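Local coordinates for putative Lipoprotein (Clostridium perfringens, PDB 5J7R) that is of unknown function but is a putative lipoprotein whose sporulation and spore germination (GerMN-like) domain suggests a possible role at the cell or spore envelope, at residues 101-111 with 139-147; 126-134 with 148-156. All coordinates share one frame; numbering follows the deposited sequence. Where two conformers were deposited one is given.

Contact 1: residues 101-111 with 139-147; sequences AIVNMSATKEQ and VDSLGGNFD
The carboxylate of E110 reaches from the first turn of helix 107-121 into the bend of loop 139-147. Its chain runs fully extended, with CG anti to the backbone N (chi1 -177°), and this carries both oxygens to the loop backbone. N145 N donates to E110 OE1 (2.7 Å), which uses its syn lone pair. G143 N donates to E110 OE2 (2.9 Å), but this donor stands above the carboxylate plane. S141 OG lies 2.9 Å from the same OE2. S141 OG accepts from G144 N, an ST motif, and also donates to F146 O. G143 packs against the CB and CG of M105, a selenomethionine.

The loop thus meets the N-terminal end of the helix, where S106 is the N-cap and its OG accepts from K109 N. N145 lies beside A107, and its ND2 gives a weak bond to M105 O (2.8 Å). The F146 ring stands nearly perpendicular to the E110 carboxylate. Its edge faces A107 O, 3.4 Å from CE1, while Q111 CB approaches CZ obliquely. The amide of Q111 is held by E115 further along the helix. At the far end, I102 and L142 cross at about a right angle, CG1 to CD2 4.1 Å. I102 CD1 reaches on to V139 CG1.

Contact 2: residues 126-134 with 148-156; sequences SINKINILV and ISKPFGKED
I130 and F152 form one antiparallel hydrogen-bonded pair. I130 N donates a hydrogen bond to F152 O (2.9 Å), and F152 N donates one to I130 O (2.9 Å). This single bridge lays segment 148-156 along the edge of strand 129-134.

The same two residues also meet through their side chains. F152 CG sits between its backbone N and carbonyl carbon (chi1 62°), and the ring folds back towards the strand. I130 CG1 has the same kind of first torsion (70°). It lies over one face of the ring, 4.0 Å from the centroid, a CH-pi contact offset toward the rim. I132 CD1 comes to the ring edge, 4.3 Å from CZ. At the branch point of I132, I148 CD1 lies 3.9 Å from CB. P151 and N131 lie side by side and point the same way, with CG to CG at 4.2 Å.

Further out, a water lies within hydrogen-bonding distance of both I132 O and I148 O and links the two segments. G153 N donates to D156 OD2 (3.0 Å), which closes back on the chain just after the bridge. I117 and I118 of helix 107-121 pack on I130, and I118 also touches F152. On its other edge the strand pairs with strand 92-97. The extended K129 chain passes D156, and its NZ stays 4.8 Å from D156 OD2, so the opposite charges are near but not in contact. The two backbone bonds of the I130 and F152 bridge set the register, while apolar contacts bury the ring between strand and helix.

How the contacts relate
Contacts 1 and 2 have centres about 14 Å apart and share one continuous run of chain, 139-156. Its first part closes on the start of helix 107-121, and its second part follows strand 129-134. The segments alternate along the sequence, so the C-terminal loop ties together the helix and the strand that follows it. The two contacts also touch. D140 O and I148 N probably form a hydrogen bond at 2.9 Å. V139 CG2 packs on V134 CG2 at 3.6 Å, and L142 CG meets I148 CD1 at 3.7 Å. The bound magnesium ion is remote from contact 2, about 14 Å from the side chain of N128.

Contact 1: residues 101-111 with 139-147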
loop_
_atom_site.group_PDB
_atom_site.type_symbol
_atom_site.label_atom_id
_atom_site.label_comp_id
_atom_site.label_asym_id
_atom_site.label_seq_id
_atom_site.Cartn_x
_atom_site.Cartn_y
_atom_site.Cartn_z
ATOM N N ALA A 101 -20.314 -1.240 18.254
ATOM C CA ALA A 101 -19.474 -0.095 18.627
ATOM C C ALA A 101 -20.169 0.872 19.579
ATOM O O ALA A 101 -19.503 1.620 20.288
ATOM C CB ALA A 101 -19.015 0.652 17.382
ATOM N N ILE A 102 -21.503 0.860 19.579
ATOM C CA ILE A 102 -22.290 1.742 20.442
ATOM C C ILE A 102 -22.504 1.068 21.796
ATOM O O ILE A 102 -23.213 0.067 21.891
ATOM C CB ILE A 102 -23.653 2.111 19.805
ATOM C CG1 ILE A 102 -23.433 2.821 18.460
ATOM C CG2 ILE A 102 -24.460 3.009 20.744
ATOM C CD1 ILE A 102 -24.709 3.164 17.711
ATOM N N VAL A 103 -21.869 1.623 22.829
ATOM C CA VAL A 103 -21.970 1.127 24.209
ATOM C C VAL A 103 -21.933 2.317 25.157
ATOM O O VAL A 103 -21.660 3.441 24.738
ATOM C CB VAL A 103 -20.826 0.148 24.582
ATOM C CG1 VAL A 103 -20.928 -1.137 23.769
ATOM C CG2 VAL A 103 -19.454 0.792 24.396
ATOM N N ASN A 104 -22.241 2.077 26.429
ATOM C CA ASN A 104 -22.194 3.145 27.428
ATOM C C ASN A 104 -20.775 3.408 27.828
ATOM O O ASN A 104 -20.132 2.498 28.333
ATOM C CB ASN A 104 -22.900 2.734 28.727
ATOM C CG ASN A 104 -24.397 2.742 28.596
ATOM O OD1 ASN A 104 -24.934 2.838 27.492
ATOM N ND2 ASN A 104 -25.083 2.659 29.724
HETATM N N MSE A 105 -20.317 4.648 27.685
HETATM C CA MSE A 105 -18.946 5.020 28.050
HETATM C C MSE A 105 -18.890 6.304 28.830
HETATM O O MSE A 105 -19.773 7.155 28.714
HETATM C CB MSE A 105 -18.080 5.309 26.817
HETATM C CG MSE A 105 -17.955 4.180 25.792
HETATM SE SE MSE A 105 -16.853 4.816 24.268
HETATM C CE MSE A 105 -17.469 3.525 22.913
ATOM N N SER A 106 -17.828 6.452 29.624
ATOM C CA SER A 106 -17.605 7.670 30.401
ATOM C C SER A 106 -17.068 8.698 29.418
ATOM O O SER A 106 -16.497 8.332 28.380
ATOM C CB SER A 106 -16.582 7.443 31.508
ATOM O OG SER A 106 -15.325 7.055 30.975
ATOM N N ALA A 107 -17.246 9.975 29.727
ATOM C CA ALA A 107 -16.763 11.032 28.838
ATOM C C ALA A 107 -15.247 11.000 28.622
ATOM O O ALA A 107 -14.768 11.375 27.549
ATOM C CB ALA A 107 -17.192 12.381 29.352
ATOM N N THR A 108 -14.501 10.544 29.623
ATOM C CA THR A 108 -13.042 10.466 29.501
ATOM C C THR A 108 -12.644 9.294 28.597
ATOM O O THR A 108 -11.720 9.427 27.798
ATOM C CB THR A 108 -12.317 10.421 30.871
ATOM O OG1 THR A 108 -12.790 9.300 31.624
ATOM C CG2 THR A 108 -12.585 11.717 31.638
ATOM N N LYS A 109 -13.351 8.167 28.700
ATOM C CA LYS A 109 -13.058 6.990 27.874
ATOM C C LYS A 109 -13.465 7.260 26.422
ATOM O O LYS A 109 -12.704 6.963 25.490
ATOM C CB LYS A 109 -13.789 5.755 28.420
ATOM C CG LYS A 109 -13.544 4.440 27.732
ATOM C CD LYS A 109 -12.163 3.878 28.028
ATOM C CE LYS A 109 -11.832 2.703 27.067
ATOM N NZ LYS A 109 -10.687 1.820 27.447
ATOM N N GLU A 110 -14.649 7.840 26.231
ATOM C CA GLU A 110 -15.142 8.145 24.888
ATOM C C GLU A 110 -14.236 9.156 24.191
ATOM O O GLU A 110 -14.011 9.053 22.986
ATOM C CB GLU A 110 -16.585 8.661 24.911
ATOM C CG GLU A 110 -17.148 8.928 23.512
ATOM C CD GLU A 110 -18.600 9.375 23.491
ATOM O OE1 GLU A 110 -19.037 9.950 24.492
ATOM O OE2 GLU A 110 -19.294 9.182 22.458
ATOM N N GLN A 111 -13.715 10.122 24.937
ATOM C CA GLN A 111 -12.831 11.120 24.337
ATOM C C GLN A 111 -11.520 10.472 23.882
ATOM O O GLN A 111 -10.963 10.858 22.859
ATOM C CB GLN A 111 -12.558 12.280 25.294
ATOM C CG GLN A 111 -11.693 13.365 24.673
ATOM C CD GLN A 111 -11.510 14.581 25.554
ATOM O OE1 GLN A 111 -12.217 14.765 26.545
ATOM N NE2 GLN A 111 -10.559 15.430 25.185
ATOM N N VAL A 139 -25.078 8.588 13.102
ATOM C CA VAL A 139 -25.358 8.417 14.539
ATOM C C VAL A 139 -24.954 9.647 15.350
ATOM O O VAL A 139 -23.993 10.348 15.011
ATOM C CB VAL A 139 -24.687 7.166 15.137
ATOM C CG1 VAL A 139 -25.382 5.914 14.634
ATOM C CG2 VAL A 139 -23.194 7.141 14.830
ATOM N N ASP A 140 -25.709 9.903 16.420
ATOM C CA ASP A 140 -25.452 11.043 17.288
ATOM C C ASP A 140 -24.227 10.818 18.177
ATOM O O ASP A 140 -23.449 11.743 18.369
ATOM C CB ASP A 140 -26.691 11.389 18.139
ATOM C CG ASP A 140 -27.925 11.709 17.293
ATOM O OD1 ASP A 140 -27.844 11.681 16.043
ATOM O OD2 ASP A 140 -28.991 11.984 17.890
ATOM N N SER A 141 -24.037 9.599 18.690
ATOM C CA SER A 141 -22.905 9.316 19.588
ATOM C C SER A 141 -22.621 7.824 19.793
ATOM O O SER A 141 -23.525 6.995 19.685
ATOM C CB SER A 141 -23.199 9.939 20.965
ATOM O OG SER A 141 -22.108 9.783 21.860
ATOM N N LEU A 142 -21.363 7.491 20.087
ATOM C CA LEU A 142 -20.975 6.104 20.368
ATOM C C LEU A 142 -21.170 5.787 21.835
ATOM O O LEU A 142 -21.788 4.785 22.186
ATOM C CB LEU A 142 -19.508 5.835 20.027
ATOM C CG LEU A 142 -19.086 5.795 18.571
ATOM C CD1 LEU A 142 -17.592 5.523 18.502
ATOM C CD2 LEU A 142 -19.856 4.729 17.810
ATOM N N GLY A 143 -20.606 6.646 22.681
ATOM C CA GLY A 143 -20.662 6.497 24.132
ATOM C C GLY A 143 -21.757 7.251 24.833
ATOM O O GLY A 143 -22.166 6.849 25.904
ATOM N N GLY A 144 -22.203 8.358 24.238
ATOM C CA GLY A 144 -23.253 9.186 24.802
ATOM C C GLY A 144 -22.790 10.608 25.110
ATOM O O GLY A 144 -23.607 11.531 25.162
ATOM N N ASN A 145 -21.481 10.804 25.275
ATOM C CA ASN A 145 -20.950 12.140 25.633
ATOM C C ASN A 145 -20.411 13.024 24.503
ATOM O O ASN A 145 -20.036 14.169 24.749
ATOM C CB ASN A 145 -19.827 11.985 26.660
ATOM C CG ASN A 145 -20.210 11.077 27.832
ATOM O OD1 ASN A 145 -21.002 11.483 28.665
ATOM N ND2 ASN A 145 -19.601 9.882 27.942
ATOM N N PHE A 146 -20.333 12.504 23.286
ATOM C CA PHE A 146 -19.809 13.267 22.156
ATOM C C PHE A 146 -20.671 13.150 20.915
ATOM O O PHE A 146 -21.132 12.069 20.562
ATOM C CB PHE A 146 -18.361 12.869 21.853
ATOM C CG PHE A 146 -17.378 13.375 22.862
ATOM C CD1 PHE A 146 -17.093 12.646 24.003
ATOM C CD2 PHE A 146 -16.741 14.600 22.672
ATOM C CE1 PHE A 146 -16.193 13.120 24.939
ATOM C CE2 PHE A 146 -15.839 15.079 23.603
ATOM C CZ PHE A 146 -15.565 14.338 24.741
ATOM N N ASP A 147 -20.863 14.293 20.258
ATOM C CA ASP A 147 -21.663 14.387 19.048
ATOM C C ASP A 147 -20.815 14.055 17.818
ATOM O O ASP A 147 -19.890 14.799 17.475
ATOM C CB ASP A 147 -22.248 15.803 18.927
ATOM C CG ASP A 147 -23.226 15.950 17.764
ATOM O OD1 ASP A 147 -23.564 14.937 17.114
ATOM O OD2 ASP A 147 -23.678 17.091 17.515
#

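Contact 2: residues 126-134 with 148-156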
loop_
_atom_site.group_PDB
_atom_site.type_symbol
_atom_site.label_atom_id
_atom_site.label_comp_id
_atom_site.label_asym_id
_atom_site.label_seq_id
_atom_site.Cartn_x
_atom_site.Cartn_y
_atom_site.Cartn_z
ATOM N N SER A 126 -3.519 12.114 3.390
ATOM C CA SER A 126 -4.735 12.514 2.678
ATOM C C SER A 126 -5.959 12.695 3.599
ATOM O O SER A 126 -6.943 13.282 3.192
ATOM C CB SER A 126 -5.036 11.512 1.546
ATOM O OG SER A 126 -5.097 10.180 2.030
ATOM N N ILE A 127 -5.876 12.226 4.842
ATOM C CA ILE A 127 -7.002 12.323 5.771
ATOM C C ILE A 127 -6.776 13.381 6.844
ATOM O O ILE A 127 -5.744 13.385 7.515
ATOM C CB ILE A 127 -7.273 10.960 6.445
ATOM C CG1 ILE A 127 -7.489 9.878 5.367
ATOM C CG2 ILE A 127 -8.486 11.063 7.369
ATOM C CD1 ILE A 127 -7.616 8.458 5.884
ATOM N N ASN A 128 -7.763 14.266 6.988
ATOM C CA ASN A 128 -7.747 15.333 7.991
ATOM C C ASN A 128 -8.944 15.241 8.944
ATOM O O ASN A 128 -8.910 15.821 10.027
ATOM C CB ASN A 128 -7.725 16.707 7.318
ATOM C CG ASN A 128 -6.439 16.960 6.544
ATOM O OD1 ASN A 128 -5.370 16.435 6.881
ATOM N ND2 ASN A 128 -6.532 17.789 5.512
ATOM N N LYS A 129 -9.991 14.518 8.544
ATOM C CA LYS A 129 -11.187 14.350 9.368
ATOM C C LYS A 129 -11.745 12.941 9.238
ATOM O O LYS A 129 -11.408 12.208 8.299
ATOM C CB LYS A 129 -12.269 15.337 8.939
ATOM C CG LYS A 129 -11.858 16.791 9.031
ATOM C CD LYS A 129 -13.001 17.721 8.673
ATOM C CE LYS A 129 -12.554 19.164 8.840
ATOM N NZ LYS A 129 -13.571 20.175 8.441
ATOM N N ILE A 130 -12.589 12.557 10.193
ATOM C CA ILE A 130 -13.229 11.244 10.166
ATOM C C ILE A 130 -14.728 11.431 10.346
ATOM O O ILE A 130 -15.183 12.368 10.993
ATOM C CB ILE A 130 -12.682 10.261 11.229
ATOM C CG1 ILE A 130 -13.098 10.673 12.648
ATOM C CG2 ILE A 130 -11.167 10.131 11.090
ATOM C CD1 ILE A 130 -12.670 9.696 13.722
ATOM N N ASN A 131 -15.479 10.530 9.739
ATOM C CA ASN A 131 -16.911 10.528 9.812
ATOM C C ASN A 131 -17.273 9.104 10.187
ATOM O O ASN A 131 -17.173 8.195 9.367
ATOM C CB ASN A 131 -17.508 10.919 8.460
ATOM C CG ASN A 131 -19.025 10.995 8.478
ATOM O OD1 ASN A 131 -19.650 11.065 9.530
ATOM N ND2 ASN A 131 -19.619 10.998 7.300
ATOM N N ILE A 132 -17.662 8.906 11.441
ATOM C CA ILE A 132 -18.035 7.584 11.929
ATOM C C ILE A 132 -19.512 7.342 11.672
ATOM O O ILE A 132 -20.336 8.194 11.954
ATOM C CB ILE A 132 -17.722 7.416 13.426
ATOM C CG1 ILE A 132 -16.215 7.608 13.651
ATOM C CG2 ILE A 132 -18.186 6.038 13.902
ATOM C CD1 ILE A 132 -15.755 7.552 15.089
ATOM N N LEU A 133 -19.815 6.172 11.124
ATOM C CA LEU A 133 -21.174 5.753 10.822
ATOM C C LEU A 133 -21.363 4.402 11.461
ATOM O O LEU A 133 -20.399 3.676 11.695
ATOM C CB LEU A 133 -21.406 5.585 9.313
ATOM C CG LEU A 133 -21.155 6.715 8.335
ATOM C CD1 LEU A 133 -21.529 6.268 6.928
ATOM C CD2 LEU A 133 -21.915 7.962 8.706
ATOM N N VAL A 134 -22.613 4.061 11.718
ATOM C CA VAL A 134 -22.964 2.791 12.312
ATOM C C VAL A 134 -24.032 2.183 11.420
ATOM O O VAL A 134 -25.038 2.830 11.135
ATOM C CB VAL A 134 -23.470 2.966 13.753
ATOM C CG1 VAL A 134 -23.882 1.627 14.347
ATOM C CG2 VAL A 134 -22.389 3.626 14.604
ATOM N N ILE A 148 -21.126 12.928 17.180
ATOM C CA ILE A 148 -20.418 12.481 15.955
ATOM C C ILE A 148 -21.392 12.444 14.768
ATOM O O ILE A 148 -21.320 11.582 13.899
ATOM C CB ILE A 148 -19.680 11.132 16.126
ATOM C CG1 ILE A 148 -20.632 10.017 16.529
ATOM C CG2 ILE A 148 -18.607 11.282 17.198
ATOM C CD1 ILE A 148 -19.998 8.653 16.389
ATOM N N SER A 149 -22.296 13.416 14.757
ATOM C CA SER A 149 -23.313 13.546 13.723
ATOM C C SER A 149 -22.721 13.978 12.384
ATOM O O SER A 149 -23.250 13.610 11.330
ATOM C CB SER A 149 -24.375 14.563 14.172
ATOM O OG SER A 149 -25.399 14.714 13.212
ATOM N N LYS A 150 -21.625 14.739 12.423
ATOM C CA LYS A 150 -20.984 15.223 11.203
ATOM C C LYS A 150 -19.483 14.863 11.229
ATOM O O LYS A 150 -18.993 14.285 12.211
ATOM C CB LYS A 150 -21.231 16.746 11.072
ATOM C CG LYS A 150 -22.687 17.124 11.308
ATOM C CD LYS A 150 -22.927 18.619 11.208
ATOM C CE LYS A 150 -24.319 19.018 11.667
ATOM N NZ LYS A 150 -24.541 20.489 11.778
ATOM N N PRO A 151 -18.758 15.126 10.123
ATOM C CA PRO A 151 -17.317 14.828 10.127
ATOM C C PRO A 151 -16.577 15.713 11.128
ATOM O O PRO A 151 -17.021 16.835 11.389
ATOM C CB PRO A 151 -16.884 15.159 8.695
ATOM C CG PRO A 151 -18.125 15.027 7.882
ATOM C CD PRO A 151 -19.235 15.481 8.775
ATOM N N PHE A 152 -15.466 15.220 11.678
ATOM C CA PHE A 152 -14.694 15.986 12.664
ATOM C C PHE A 152 -13.220 15.607 12.691
ATOM O O PHE A 152 -12.845 14.494 12.318
ATOM C CB PHE A 152 -15.299 15.812 14.071
ATOM C CG PHE A 152 -15.283 14.395 14.577
ATOM C CD1 PHE A 152 -16.302 13.518 14.247
ATOM C CD2 PHE A 152 -14.256 13.942 15.391
ATOM C CE1 PHE A 152 -16.286 12.205 14.692
ATOM C CE2 PHE A 152 -14.237 12.631 15.848
ATOM C CZ PHE A 152 -15.257 11.763 15.499
ATOM N N GLY A 153 -12.399 16.561 13.128
ATOM C CA GLY A 153 -10.953 16.388 13.257
ATOM C C GLY A 153 -10.586 16.526 14.724
ATOM O O GLY A 153 -11.473 16.598 15.577
ATOM N N LYS A 154 -9.286 16.551 15.015
ATOM C CA LYS A 154 -8.782 16.679 16.394
ATOM C C LYS A 154 -9.310 17.954 17.067
ATOM O O LYS A 154 -9.852 17.901 18.175
ATOM C CB LYS A 154 -7.239 16.703 16.403
ATOM C CG LYS A 154 -6.604 16.719 17.815
ATOM C CD LYS A 154 -6.705 15.409 18.571
ATOM C CE LYS A 154 -5.840 14.312 17.962
ATOM N NZ LYS A 154 -5.959 13.027 18.703
ATOM N N GLU A 155 -9.149 19.085 16.375
ATOM C CA GLU A 155 -9.583 20.407 16.865
ATOM C C GLU A 155 -11.060 20.481 17.263
ATOM O O GLU A 155 -11.417 21.155 18.223
ATOM C CB GLU A 155 -9.343 21.476 15.790
ATOM C CG GLU A 155 -7.897 21.638 15.350
ATOM C CD GLU A 155 -6.985 22.067 16.481
ATOM O OE1 GLU A 155 -5.754 22.093 16.277
ATOM O OE2 GLU A 155 -7.498 22.379 17.576
ATOM N N ASP A 156 -11.906 19.786 16.510
ATOM C CA ASP A 156 -13.348 19.785 16.751
ATOM C C ASP A 156 -13.844 18.984 17.961
ATOM O O ASP A 156 -14.984 19.164 18.358
ATOM C CB ASP A 156 -14.051 19.229 15.501
ATOM C CG ASP A 156 -13.690 19.988 14.220
ATOM O OD1 ASP A 156 -13.520 21.225 14.271
ATOM O OD2 ASP A 156 -13.597 19.331 13.155
HETATM O O HOH W 1 -22.507 9.675 12.170
#